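Local structure of UDP-N-acetylglucosamine 2-epimerase (Methanocaldococcus jannaschii, 4NES) at residues L7-P11 against T35-Y39; P56-L60 against V81-E85; M74-E79 against A101-V105; H115-R121 against R133-D137; Y142-E148 against K163-N169. The protein probably catalyses the reversible epimerization at C-2 of UDP-N-acetylglucosamine to UDP-N-acetylmannosamine, working as a homodimer with a GT-B fold. One frame throughout, in Å; residues are numbered along the deposited sequence.

Contact 1. Residues L7-P11 against T35-Y39; sequences LGTRP and TNQHY. With UD1 (uridine-diphosphate-N-acetylglucosamine), chain B; UDP (uridine-5'-diphosphate), chain C.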
# COMPACT_ATOMS: atom_id res chain seq x y z
N LEU A 7 1.92 11.47 12.96
CA LEU A 7 2.22 10.43 13.94
C LEU A 7 0.96 9.97 14.66
O LEU A 7 -0.07 10.65 14.64
CB LEU A 7 3.27 10.92 14.95
CG LEU A 7 2.93 12.13 15.83
CD1 LEU A 7 2.05 11.77 17.02
CD2 LEU A 7 4.20 12.82 16.32
N GLY A 8 1.05 8.82 15.31
CA GLY A 8 -0.10 8.31 16.05
C GLY A 8 0.17 7.65 17.39
O GLY A 8 -0.72 7.62 18.22
N THR A 9 1.37 7.09 17.58
CA THR A 9 1.60 6.12 18.66
C THR A 9 2.84 6.41 19.48
O THR A 9 3.74 7.13 19.03
CB THR A 9 1.74 4.67 18.12
OG1 THR A 9 2.94 4.58 17.34
CG2 THR A 9 0.53 4.28 17.28
N ARG A 10 2.90 5.82 20.67
CA ARG A 10 4.05 5.92 21.57
C ARG A 10 5.44 5.84 20.89
O ARG A 10 6.24 6.77 21.02
CB ARG A 10 3.95 4.90 22.71
CG ARG A 10 5.24 4.74 23.49
CD ARG A 10 5.04 3.85 24.71
NE ARG A 10 4.90 2.43 24.38
CZ ARG A 10 4.62 1.48 25.26
NH1 ARG A 10 4.39 1.80 26.53
NH2 ARG A 10 4.54 0.22 24.87
N PRO A 11 5.75 4.74 20.17
CA PRO A 11 7.10 4.65 19.59
C PRO A 11 7.40 5.72 18.55
O PRO A 11 8.56 6.14 18.44
CB PRO A 11 7.12 3.26 18.94
CG PRO A 11 5.66 2.94 18.69
CD PRO A 11 4.94 3.54 19.85
N THR A 35 -2.87 11.49 14.64
CA THR A 35 -4.08 10.72 14.38
C THR A 35 -4.78 10.33 15.67
O THR A 35 -5.95 9.91 15.65
CB THR A 35 -3.79 9.43 13.61
OG1 THR A 35 -2.90 8.63 14.39
CG2 THR A 35 -3.18 9.74 12.25
N ASN A 36 -4.06 10.43 16.78
CA ASN A 36 -4.54 9.98 18.08
C ASN A 36 -4.92 8.51 18.04
O ASN A 36 -5.87 8.09 18.70
CB ASN A 36 -5.72 10.85 18.57
CG ASN A 36 -5.45 12.33 18.42
OD1 ASN A 36 -6.09 12.99 17.61
ND2 ASN A 36 -4.50 12.86 19.20
N GLN A 37 -4.15 7.74 17.27
CA GLN A 37 -4.24 6.29 17.31
C GLN A 37 -4.05 5.82 18.75
O GLN A 37 -4.81 5.00 19.26
CB GLN A 37 -3.20 5.64 16.39
CG GLN A 37 -3.32 4.12 16.40
CD GLN A 37 -2.38 3.41 15.44
OE1 GLN A 37 -1.86 3.99 14.48
NE2 GLN A 37 -2.14 2.14 15.71
N HIS A 38 -3.03 6.37 19.40
CA HIS A 38 -2.86 6.25 20.85
C HIS A 38 -3.38 7.50 21.52
O HIS A 38 -3.19 8.61 21.01
CB HIS A 38 -1.39 6.03 21.20
CG HIS A 38 -0.92 4.64 20.92
ND1 HIS A 38 0.33 4.19 21.26
CD2 HIS A 38 -1.57 3.61 20.34
CE1 HIS A 38 0.43 2.91 20.91
NE2 HIS A 38 -0.71 2.54 20.35
N TYR A 39 -4.03 7.33 22.67
CA TYR A 39 -4.80 8.40 23.31
C TYR A 39 -4.70 8.33 24.84
O TYR A 39 -4.87 9.36 25.51
CB TYR A 39 -6.27 8.33 22.88
CG TYR A 39 -6.80 6.92 22.86
CD1 TYR A 39 -7.34 6.34 24.00
CD2 TYR A 39 -6.72 6.16 21.71
CE1 TYR A 39 -7.80 5.04 23.98
CE2 TYR A 39 -7.18 4.85 21.68
CZ TYR A 39 -7.72 4.30 22.82
OH TYR A 39 -8.17 3.01 22.80
C1' UD1 B . 0.20 -0.20 17.64
C2' UD1 B . 0.95 -0.55 16.39
C3' UD1 B . 2.17 -1.28 16.69
C4' UD1 B . 3.03 -0.60 17.66
C5' UD1 B . 2.24 -0.19 18.88
C6' UD1 B . 3.01 0.68 19.79
C7' UD1 B . -0.58 -0.92 14.36
C8' UD1 B . -1.39 -1.90 13.57
N2' UD1 B . 0.10 -1.42 15.53
O1' UD1 B . -0.19 -1.37 18.28
O3' UD1 B . 2.90 -1.51 15.47
O4' UD1 B . 4.11 -1.43 18.06
O5' UD1 B . 1.09 0.56 18.50
O6' UD1 B . 2.69 0.54 21.13
O7' UD1 B . -0.50 0.26 14.01
N1 UD1 B . -5.24 0.94 23.59
C2 UD1 B . -5.53 1.70 24.65
N3 UD1 B . -5.09 2.95 24.72
C4 UD1 B . -4.36 3.49 23.74
C5 UD1 B . -4.03 2.73 22.63
C6 UD1 B . -4.48 1.42 22.57
O2 UD1 B . -6.20 1.25 25.56
O4 UD1 B . -3.92 4.78 23.84
C1B UD1 B . -5.70 -0.46 23.50
C2B UD1 B . -7.06 -0.63 22.95
O2' UD1 B . -7.70 -1.71 23.58
C3B UD1 B . -6.82 -0.94 21.56
C4B UD1 B . -5.60 -1.78 21.64
O4B UD1 B . -4.82 -1.24 22.68
O3B UD1 B . -7.88 -1.59 20.91
C5B UD1 B . -4.81 -1.78 20.38
O5B UD1 B . -4.49 -0.50 19.88
PA UD1 B . -3.89 -0.35 18.45
O1A UD1 B . -4.88 -0.89 17.46
O2A UD1 B . -3.59 1.10 18.22
O3A UD1 B . -2.62 -1.25 18.34
PB UD1 B . -1.37 -1.39 19.32
O1B UD1 B . -1.41 -2.76 19.91
O2B UD1 B . -1.30 -0.24 20.29
N1 UDP C . 8.52 2.60 26.30
C2 UDP C . 8.23 3.52 27.25
N3 UDP C . 7.55 3.14 28.36
C4 UDP C . 7.13 1.87 28.55
C5 UDP C . 7.41 0.89 27.59
C6 UDP C . 8.11 1.31 26.45
O2 UDP C . 8.58 4.69 27.12
O4 UDP C . 6.43 1.54 29.71
C1' UDP C . 9.22 2.96 25.05
C2' UDP C . 10.46 2.31 24.75
O2' UDP C . 11.52 2.89 25.48
C3' UDP C . 10.57 2.44 23.30
C4' UDP C . 9.19 2.48 22.84
O4' UDP C . 8.37 2.54 23.98
O3' UDP C . 11.24 3.60 22.88
C5' UDP C . 8.77 1.28 22.07
O5' UDP C . 7.40 1.31 21.75
PA UDP C . 6.53 -0.01 21.63
O1A UDP C . 5.15 0.29 22.18
O2A UDP C . 7.22 -1.13 22.38
O3A UDP C . 6.34 -0.34 20.10
PB UDP C . 7.27 -0.93 18.98
O1B UDP C . 8.67 -0.37 19.12
O2B UDP C . 7.24 -2.44 19.08
O3B UDP C . 6.59 -0.46 17.73
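The turn from strand 3-7 into helix 10-23 and the loop after strand 30-34 form one wall of the nucleotide-sugar pocket. Residues 7-10 and 35-38 run nearly in the same direction. Their backbones are joined by T35 N to L7 O at 2.9 Å and by H38 N to G8 O at 2.9 Å. G8 sits where a CB would collide with T35 OG1, so the missing side chain lets the backbones close up. H38 is held twice. Its ND1 accepts from R10 N at 3.1 Å, and T9 CB lies over the ring face, 3.6 Å from its centroid. This leaves H38 NE2 to donate to UD1 O2B at 2.8 Å. Q37 NE2 bonds UD1 O7' at 3.0 Å and UD1 O2A at 3.1 Å, while its OE1 is bonded to T98. Y39 N meets the uracil at UD1 O4, 2.8 Å away. R10 turns to the second ligand, with NH2 2.8 Å from UDP O1A. Ligand-binding loops at the ends of parallel strands are typical of GT-B enzymes.

Contact 2. Residues P56-L60 against V81-E85; sequences PKYNL and VLLKE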
# COMPACT_ATOMS: atom_id res chain seq x y z
N PRO A 56 0.32 19.14 18.89
CA PRO A 56 -0.06 18.97 17.49
C PRO A 56 -0.99 20.09 17.03
O PRO A 56 -1.81 20.59 17.82
CB PRO A 56 -0.83 17.65 17.50
CG PRO A 56 -0.22 16.88 18.63
CD PRO A 56 0.06 17.93 19.69
N LYS A 57 -0.87 20.50 15.77
CA LYS A 57 -1.79 21.47 15.20
C LYS A 57 -3.15 20.82 14.92
O LYS A 57 -4.19 21.47 15.03
CB LYS A 57 -1.21 22.07 13.92
CG LYS A 57 -2.06 23.20 13.35
CD LYS A 57 -1.37 23.87 12.19
CE LYS A 57 -2.27 24.93 11.58
NZ LYS A 57 -1.55 25.78 10.59
N TYR A 58 -3.12 19.53 14.57
CA TYR A 58 -4.33 18.78 14.28
C TYR A 58 -4.37 17.51 15.11
O TYR A 58 -3.37 16.80 15.21
CB TYR A 58 -4.43 18.41 12.79
CG TYR A 58 -4.66 19.61 11.91
CD1 TYR A 58 -5.94 20.08 11.67
CD2 TYR A 58 -3.59 20.29 11.34
CE1 TYR A 58 -6.16 21.19 10.88
CE2 TYR A 58 -3.80 21.40 10.54
CZ TYR A 58 -5.09 21.85 10.32
OH TYR A 58 -5.32 22.95 9.52
N ASN A 59 -5.53 17.24 15.70
CA ASN A 59 -5.81 15.98 16.36
C ASN A 59 -7.01 15.35 15.68
O ASN A 59 -8.11 15.93 15.68
CB ASN A 59 -6.10 16.21 17.84
CG ASN A 59 -4.89 16.66 18.60
OD1 ASN A 59 -4.02 15.86 18.95
ND2 ASN A 59 -4.83 17.96 18.89
N LEU A 60 -6.82 14.19 15.07
CA LEU A 60 -7.88 13.59 14.26
C LEU A 60 -8.81 12.68 15.06
O LEU A 60 -9.90 12.34 14.60
CB LEU A 60 -7.28 12.84 13.07
CG LEU A 60 -6.27 13.64 12.25
CD1 LEU A 60 -5.82 12.86 11.03
CD2 LEU A 60 -6.86 14.99 11.83
N VAL A 81 -7.01 17.36 6.06
CA VAL A 81 -5.96 18.26 6.52
C VAL A 81 -4.95 18.58 5.43
O VAL A 81 -4.61 19.75 5.23
CB VAL A 81 -5.22 17.68 7.73
CG1 VAL A 81 -4.09 18.62 8.14
CG2 VAL A 81 -6.19 17.47 8.89
N LEU A 82 -4.49 17.57 4.70
CA LEU A 82 -3.47 17.81 3.68
C LEU A 82 -3.98 18.63 2.50
O LEU A 82 -3.22 19.39 1.90
CB LEU A 82 -2.82 16.50 3.21
CG LEU A 82 -2.05 15.73 4.29
CD1 LEU A 82 -1.38 14.51 3.68
CD2 LEU A 82 -1.04 16.61 5.02
N LEU A 83 -5.26 18.48 2.16
CA LEU A 83 -5.88 19.32 1.13
C LEU A 83 -5.94 20.79 1.54
O LEU A 83 -5.88 21.68 0.69
CB LEU A 83 -7.29 18.82 0.80
CG LEU A 83 -7.34 17.57 -0.08
CD1 LEU A 83 -8.77 17.04 -0.17
CD2 LEU A 83 -6.80 17.87 -1.47
N LYS A 84 -6.08 21.04 2.84
CA LYS A 84 -6.13 22.40 3.35
C LYS A 84 -4.74 23.00 3.49
O LYS A 84 -4.49 24.12 3.04
CB LYS A 84 -6.83 22.43 4.70
CG LYS A 84 -6.73 23.78 5.38
CD LYS A 84 -7.34 23.74 6.77
CE LYS A 84 -7.33 25.11 7.40
NZ LYS A 84 -8.03 25.11 8.71
N GLU A 85 -3.84 22.25 4.12
CA GLU A 85 -2.52 22.77 4.48
C GLU A 85 -1.49 22.68 3.36
O GLU A 85 -0.54 23.47 3.33
CB GLU A 85 -2.00 22.08 5.75
CG GLU A 85 -2.84 22.37 6.99
CD GLU A 85 -2.85 23.85 7.39
OE1 GLU A 85 -2.02 24.64 6.88
OE2 GLU A 85 -3.70 24.22 8.23
O HOH W 1 0.14 24.29 8.96
O HOH W 2 -4.48 26.84 9.70
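Y58 lays its ring over V81, a residue of helix 67-85. V81 CG1 sits over the ring face, 3.7 Å from the centroid, in a CH-pi contact. L60 adds to this apolar patch, with its CD2 3.9 Å from V81 CG2. Beyond the ring, Y58 OH donates to E85 OE2 over a very short 2.4 Å. The aliphatic part of K84 borders the same hydroxyl, CD lying 3.5 Å from Y58 OH. K57 reaches the carboxylate too, in a salt bridge of 3.6 Å between K57 NZ and E85 OE2. Two waters also bridge K57 NZ to the carboxylate, each with one weak bond. The other oxygen, E85 OE1, forms a salt bridge with K2. The contact packs edge strand 58-59 of the N-terminal sheet against the last turn of helix 67-85. E85 thus takes the Y58 hydroxyl at very short range and faces the charge of K57 on the same oxygen, so the polar edge closes the apolar patch.

Contact 3. Residues M74-E79 against A101-V105; sequences MLIEIE and AGALV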
# COMPACT_ATOMS: atom_id res chain seq x y z
N MSE A 74 -8.51 7.14 8.94
CA MSE A 74 -7.28 7.92 8.80
C MSE A 74 -7.11 8.49 7.39
O MSE A 74 -6.72 9.65 7.25
CB MSE A 74 -6.05 7.09 9.18
CG MSE A 74 -5.94 6.76 10.64
SE MSE A 74 -4.54 5.44 10.98
CE MSE A 74 -4.63 5.52 12.92
N LEU A 75 -7.38 7.70 6.36
CA LEU A 75 -7.27 8.21 4.99
C LEU A 75 -8.22 9.39 4.78
O LEU A 75 -7.84 10.41 4.20
CB LEU A 75 -7.60 7.13 3.94
CG LEU A 75 -6.70 5.90 3.87
CD1 LEU A 75 -7.13 4.99 2.72
CD2 LEU A 75 -5.25 6.30 3.71
N ILE A 76 -9.46 9.24 5.24
CA ILE A 76 -10.43 10.32 5.10
C ILE A 76 -9.99 11.59 5.83
O ILE A 76 -10.00 12.68 5.25
CB ILE A 76 -11.82 9.89 5.61
CG1 ILE A 76 -12.36 8.75 4.75
CG2 ILE A 76 -12.79 11.06 5.59
CD1 ILE A 76 -13.40 7.91 5.44
N GLU A 77 -9.59 11.45 7.08
CA GLU A 77 -9.32 12.62 7.91
C GLU A 77 -7.96 13.26 7.63
O GLU A 77 -7.85 14.48 7.66
CB GLU A 77 -9.46 12.28 9.39
CG GLU A 77 -10.87 11.87 9.79
CD GLU A 77 -11.90 12.94 9.48
OE1 GLU A 77 -11.63 14.13 9.76
OE2 GLU A 77 -12.98 12.59 8.97
N ILE A 78 -6.95 12.45 7.34
CA ILE A 78 -5.65 13.01 6.99
C ILE A 78 -5.78 13.77 5.68
O ILE A 78 -5.20 14.83 5.52
CB ILE A 78 -4.56 11.92 6.88
CG1 ILE A 78 -4.23 11.32 8.24
CG2 ILE A 78 -3.28 12.47 6.28
CD1 ILE A 78 -3.28 10.14 8.15
N GLU A 79 -6.55 13.24 4.74
CA GLU A 79 -6.68 13.92 3.46
C GLU A 79 -7.32 15.29 3.59
O GLU A 79 -6.91 16.23 2.91
CB GLU A 79 -7.45 13.08 2.46
CG GLU A 79 -7.50 13.73 1.09
CD GLU A 79 -8.21 12.91 0.06
OE1 GLU A 79 -9.42 12.68 0.25
OE2 GLU A 79 -7.56 12.51 -0.93
N ALA A 101 -1.28 5.13 6.47
CA ALA A 101 -2.36 6.03 6.07
C ALA A 101 -1.79 7.37 5.63
O ALA A 101 -2.19 7.92 4.60
CB ALA A 101 -3.36 6.20 7.19
N GLY A 102 -0.84 7.90 6.40
CA GLY A 102 -0.23 9.16 6.04
C GLY A 102 0.45 9.10 4.69
O GLY A 102 0.31 10.01 3.86
N ALA A 103 1.22 8.03 4.46
CA ALA A 103 1.94 7.86 3.20
C ALA A 103 1.00 7.69 2.01
O ALA A 103 1.24 8.26 0.94
CB ALA A 103 2.91 6.68 3.28
N LEU A 104 -0.04 6.90 2.19
CA LEU A 104 -0.98 6.64 1.12
C LEU A 104 -1.75 7.91 0.73
O LEU A 104 -1.96 8.16 -0.45
CB LEU A 104 -1.94 5.52 1.51
CG LEU A 104 -2.90 5.09 0.41
CD1 LEU A 104 -2.17 4.84 -0.90
CD2 LEU A 104 -3.62 3.82 0.86
N VAL A 105 -2.16 8.70 1.71
CA VAL A 105 -2.84 9.95 1.40
C VAL A 105 -1.90 10.87 0.63
O VAL A 105 -2.26 11.41 -0.42
CB VAL A 105 -3.35 10.69 2.66
CG1 VAL A 105 -3.84 12.08 2.29
CG2 VAL A 105 -4.46 9.91 3.34
O HOH W 3 -5.13 10.94 -1.00
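Helices 67-85 and 97-108 pack side by side in the N-terminal Rossmann-like domain of this GT-B fold. The axes of segments 74-79 and 101-105 come within 9.0 Å and cross at -60°. The contact is mainly apolar and no direct hydrogen bond spans it. At one end the CB of selenomethionine M74 lies 3.5 Å from A101 CB, and I78 CD1 lies 3.7 Å from the backbone G102 N. V105 has the most surface covered. Its CG2 is 3.7 Å from L75 CD2, its CB is 4.0 Å from I78 CG2, and its CG1 is 3.7 Å from E79 CB. L75 CD2 also meets L104 CB at 4.1 Å. L75 and L104 pack against the second subunit as well, on G68 and L100 there, so the helix pair forms part of the dimer interface.

Polar links lie at the other end. The E79 carboxylate bonds T66 OG1 and the backbone nitrogens of G68 and E69, all of the second subunit. It reaches the partner helix through a single bridging water: water 3 donates to E79 OE2 at 2.9 Å and to V105 O at 3.0 Å.

Contact 4. Residues H115-R121 against R133-D137; sequences HVEAGLR and RVLTD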
# COMPACT_ATOMS: atom_id res chain seq x y z
N HIS A 115 10.12 8.69 4.70
CA HIS A 115 9.91 7.59 5.63
C HIS A 115 11.13 7.40 6.51
O HIS A 115 12.20 6.99 6.04
CB HIS A 115 9.61 6.30 4.87
CG HIS A 115 9.18 5.18 5.75
ND1 HIS A 115 9.29 3.85 5.37
CD2 HIS A 115 8.61 5.16 6.98
CE1 HIS A 115 8.82 3.08 6.33
NE2 HIS A 115 8.40 3.85 7.32
N VAL A 116 10.95 7.67 7.80
CA VAL A 116 11.99 7.51 8.79
C VAL A 116 11.94 6.07 9.29
O VAL A 116 10.86 5.58 9.64
CB VAL A 116 11.79 8.50 9.95
CG1 VAL A 116 12.86 8.33 11.03
CG2 VAL A 116 11.78 9.93 9.42
N GLU A 117 13.08 5.40 9.29
CA GLU A 117 13.21 3.98 9.64
C GLU A 117 12.66 3.10 8.51
O GLU A 117 11.77 2.26 8.70
CB GLU A 117 12.59 3.65 11.01
CG GLU A 117 13.10 2.35 11.61
CD GLU A 117 12.36 1.99 12.89
OE1 GLU A 117 11.20 1.54 12.82
OE2 GLU A 117 12.96 2.19 13.97
N ALA A 118 13.21 3.32 7.32
CA ALA A 118 12.82 2.63 6.11
C ALA A 118 13.66 1.37 5.90
O ALA A 118 14.81 1.32 6.27
CB ALA A 118 13.02 3.59 4.93
N GLY A 119 13.06 0.36 5.29
CA GLY A 119 13.81 -0.79 4.82
C GLY A 119 13.95 -1.94 5.80
O GLY A 119 14.55 -2.96 5.47
N LEU A 120 13.43 -1.79 7.01
CA LEU A 120 13.48 -2.89 7.97
C LEU A 120 12.58 -4.02 7.45
O LEU A 120 11.48 -3.77 6.95
CB LEU A 120 13.03 -2.45 9.36
CG LEU A 120 13.99 -1.60 10.19
CD1 LEU A 120 14.31 -0.29 9.53
CD2 LEU A 120 13.38 -1.36 11.57
N ARG A 121 13.06 -5.26 7.55
CA ARG A 121 12.26 -6.41 7.11
C ARG A 121 12.38 -7.58 8.07
O ARG A 121 13.49 -7.99 8.42
CB ARG A 121 12.69 -6.87 5.71
CG ARG A 121 12.55 -5.83 4.59
CD ARG A 121 11.07 -5.61 4.23
NE ARG A 121 10.92 -4.67 3.13
CZ ARG A 121 10.76 -3.36 3.26
NH1 ARG A 121 10.72 -2.80 4.47
NH2 ARG A 121 10.63 -2.60 2.18
N ARG A 133 5.17 -1.30 6.53
CA ARG A 133 6.48 -0.78 6.20
C ARG A 133 6.84 -1.02 4.74
O ARG A 133 7.39 -0.13 4.09
CB ARG A 133 7.54 -1.39 7.12
CG ARG A 133 8.82 -0.57 7.21
CD ARG A 133 9.89 -1.28 8.06
NE ARG A 133 9.36 -1.78 9.32
CZ ARG A 133 9.01 -3.04 9.54
NH1 ARG A 133 9.16 -3.94 8.57
NH2 ARG A 133 8.52 -3.43 10.71
N VAL A 134 6.54 -2.21 4.22
CA VAL A 134 6.81 -2.52 2.82
C VAL A 134 6.03 -1.57 1.91
O VAL A 134 6.61 -0.96 1.00
CB VAL A 134 6.48 -3.98 2.47
CG1 VAL A 134 6.54 -4.21 0.96
CG2 VAL A 134 7.42 -4.94 3.18
N LEU A 135 4.74 -1.41 2.16
CA LEU A 135 3.92 -0.54 1.32
C LEU A 135 4.40 0.90 1.38
O LEU A 135 4.56 1.57 0.35
CB LEU A 135 2.45 -0.64 1.72
CG LEU A 135 1.82 -2.01 1.51
CD1 LEU A 135 0.33 -1.95 1.79
CD2 LEU A 135 2.06 -2.53 0.10
N THR A 136 4.68 1.38 2.59
CA THR A 136 5.15 2.74 2.76
C THR A 136 6.47 2.97 2.02
O THR A 136 6.64 4.00 1.36
CB THR A 136 5.32 3.08 4.25
OG1 THR A 136 4.04 3.03 4.89
CG2 THR A 136 5.89 4.47 4.42
N ASP A 137 7.39 2.01 2.13
CA ASP A 137 8.68 2.15 1.45
C ASP A 137 8.49 2.33 -0.05
O ASP A 137 9.21 3.09 -0.69
CB ASP A 137 9.60 0.95 1.74
CG ASP A 137 10.22 0.99 3.13
OD1 ASP A 137 10.26 2.07 3.74
OD2 ASP A 137 10.67 -0.08 3.60
O HOH W 4 9.99 0.57 10.61
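R133, R121 and H115 have the most surface covered. H115 ND1 donates to D137 OD1 at 2.6 Å. T136 CG2 lies over the imidazole face, 3.5 Å from its centroid. R121 forms a salt bridge with the same aspartate, R121 NH1 and R121 NH2 each lying 2.9 Å from D137 OD2. Its guanidinium face rests on V134 CG2. D137 OD2 also takes a bond from G119 N at 3.0 Å, so one carboxylate holds both the strand end and the loop after it to helix 128-138. R133 packs its guanidinium face on L120 CB and makes a weak bond from NH1 to L120 O, 2.8 Å. R133 NE donates to water 4 at 2.8 Å, and the water bonds E117 O and E117 OE1. R133 and E117 have salt-bridge partners outside the contact, D95 and K15. This joins strand 112-116 and helix 128-138 of a beta-alpha-beta unit completed by strand 142-145. Helix 97-108 covers H115 and T136, helix 148-156 flanks R121, and V134 and L135 touch the second subunit.

Contact 5. Residues Y142-E148 against K163-N169; sequences YLFAPTE and KIFVVGN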
# COMPACT_ATOMS: atom_id res chain seq x y z
N TYR A 142 11.82 9.78 0.03
CA TYR A 142 13.05 9.71 0.80
C TYR A 142 12.92 8.52 1.73
O TYR A 142 11.93 8.41 2.48
CB TYR A 142 13.26 10.97 1.65
CG TYR A 142 13.32 12.26 0.87
CD1 TYR A 142 12.15 12.92 0.51
CD2 TYR A 142 14.54 12.83 0.52
CE1 TYR A 142 12.20 14.10 -0.19
CE2 TYR A 142 14.59 14.02 -0.19
CZ TYR A 142 13.41 14.65 -0.54
OH TYR A 142 13.44 15.83 -1.24
N LEU A 143 13.93 7.65 1.72
CA LEU A 143 13.92 6.45 2.55
C LEU A 143 15.10 6.54 3.48
O LEU A 143 16.25 6.38 3.06
CB LEU A 143 13.99 5.19 1.69
CG LEU A 143 12.68 5.03 0.91
CD1 LEU A 143 12.82 5.48 -0.53
CD2 LEU A 143 12.16 3.61 0.97
N PHE A 144 14.82 6.84 4.74
CA PHE A 144 15.88 7.02 5.73
C PHE A 144 16.12 5.70 6.43
O PHE A 144 15.43 5.35 7.39
CB PHE A 144 15.51 8.15 6.69
CG PHE A 144 15.40 9.48 6.01
CD1 PHE A 144 16.53 10.06 5.46
CD2 PHE A 144 14.18 10.13 5.89
CE1 PHE A 144 16.45 11.29 4.82
CE2 PHE A 144 14.10 11.36 5.26
CZ PHE A 144 15.23 11.94 4.72
N ALA A 145 17.09 4.95 5.92
CA ALA A 145 17.40 3.61 6.39
C ALA A 145 18.35 3.68 7.58
O ALA A 145 19.26 4.52 7.62
CB ALA A 145 18.01 2.79 5.26
N PRO A 146 18.15 2.81 8.57
CA PRO A 146 19.03 2.91 9.75
C PRO A 146 20.37 2.22 9.54
O PRO A 146 21.35 2.58 10.20
CB PRO A 146 18.23 2.20 10.85
CG PRO A 146 17.39 1.21 10.08
CD PRO A 146 17.00 1.92 8.81
N THR A 147 20.43 1.25 8.63
CA THR A 147 21.63 0.44 8.43
C THR A 147 21.79 0.06 6.97
O THR A 147 20.86 0.19 6.16
CB THR A 147 21.54 -0.90 9.19
OG1 THR A 147 20.45 -1.66 8.66
CG2 THR A 147 21.35 -0.69 10.68
N GLU A 148 22.97 -0.46 6.64
CA GLU A 148 23.22 -0.97 5.30
C GLU A 148 22.36 -2.18 4.96
O GLU A 148 21.99 -2.36 3.81
CB GLU A 148 24.70 -1.28 5.12
CG GLU A 148 25.61 -0.06 5.25
CD GLU A 148 25.48 0.93 4.10
OE1 GLU A 148 24.88 0.58 3.06
OE2 GLU A 148 26.00 2.05 4.23
N LYS A 163 17.08 7.49 -3.77
CA LYS A 163 16.05 7.77 -2.77
C LYS A 163 16.47 7.34 -1.36
O LYS A 163 15.82 7.70 -0.38
CB LYS A 163 14.77 7.01 -3.10
CG LYS A 163 13.98 7.47 -4.32
CD LYS A 163 12.70 6.65 -4.40
CE LYS A 163 11.65 7.26 -5.30
NZ LYS A 163 12.12 7.44 -6.70
N ILE A 164 17.54 6.55 -1.28
CA ILE A 164 17.91 5.89 -0.02
C ILE A 164 19.09 6.57 0.65
O ILE A 164 20.13 6.82 0.03
CB ILE A 164 18.28 4.41 -0.27
CG1 ILE A 164 17.18 3.71 -1.06
CG2 ILE A 164 18.52 3.69 1.05
CD1 ILE A 164 17.61 2.34 -1.56
N PHE A 165 18.92 6.88 1.94
CA PHE A 165 19.97 7.48 2.75
C PHE A 165 20.14 6.66 4.00
O PHE A 165 19.17 6.49 4.75
CB PHE A 165 19.58 8.92 3.12
CG PHE A 165 19.31 9.79 1.94
CD1 PHE A 165 18.06 9.82 1.33
CD2 PHE A 165 20.33 10.58 1.41
CE1 PHE A 165 17.83 10.63 0.21
CE2 PHE A 165 20.10 11.39 0.31
CZ PHE A 165 18.86 11.41 -0.29
N VAL A 166 21.34 6.13 4.24
CA VAL A 166 21.60 5.39 5.47
C VAL A 166 22.06 6.40 6.52
O VAL A 166 23.18 6.92 6.45
CB VAL A 166 22.67 4.32 5.26
CG1 VAL A 166 22.91 3.56 6.57
CG2 VAL A 166 22.25 3.36 4.15
N VAL A 167 21.17 6.69 7.46
CA VAL A 167 21.37 7.80 8.39
C VAL A 167 21.49 7.37 9.85
O VAL A 167 21.71 8.21 10.73
CB VAL A 167 20.24 8.85 8.29
CG1 VAL A 167 20.20 9.50 6.90
CG2 VAL A 167 18.88 8.25 8.65
N GLY A 168 21.38 6.07 10.11
CA GLY A 168 21.30 5.55 11.47
C GLY A 168 19.87 5.58 11.94
O GLY A 168 18.98 6.05 11.23
N ASN A 169 19.63 5.07 13.14
CA ASN A 169 18.29 5.10 13.72
C ASN A 169 18.18 6.23 14.73
O ASN A 169 19.03 6.34 15.62
CB ASN A 169 17.94 3.75 14.36
CG ASN A 169 16.45 3.58 14.59
OD1 ASN A 169 15.79 4.43 15.20
ND2 ASN A 169 15.89 2.49 14.08
O HOH W 5 16.50 5.22 10.15
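F144 and F165 lie on the same side of the sheet, their ring centroids 5.9 Å apart and their planes inclined by 35°. F144 CD1 is 4.0 Å from F165 CB, and F144 CB is 3.9 Å from V167 CG2. Helix 353-363 covers this side through I357 and I360. L143, A145, I164 and V166 point to the other side, where helix 148-156 packs over L143, I164 and V166. Strands 142-145 and 164-166 are parallel, joined by helix 148-156 in a beta-alpha-beta unit at the edge of the N-terminal Rossmann-like sheet. Four backbone bonds zip them: L143 N to K163 O at 2.8 Å, F165 N to L143 O at 2.9 Å, A145 N to F165 O at 2.8 Å and V167 N to A145 O at 2.9 Å. Past the strands, G168 CA approaches P146 O to 3.2 Å. Water 5 joins F144 O at 3.0 Å to G168 O at 2.8 Å. T147 and N169 each N-cap the helix that follows, and N169 ND2 bonds E117.

In the fold
From the N terminus, contact 1 closes the first loop, bringing the ends of strands 3-7 and 30-34 together at the ligands. Contact 2 follows in series and ties edge strand 58-59 to helix 67-85. Contact 3 crosses contact 2, since its first segment, 74-79, falls between 56-60 and 81-85 along the chain and shares helix 67-85 with the latter. It carries the packing on to helix 97-108 and the second subunit. N36 with N59, and M74 with Q37, join contacts 1, 2 and 3. Contacts 4 and 5 then close in series and lie in successive beta-alpha-beta units, which share strand 142-145. They share the sheet through H115 with Y142 and F144. A103 on T136 connects contact 3 to contact 4.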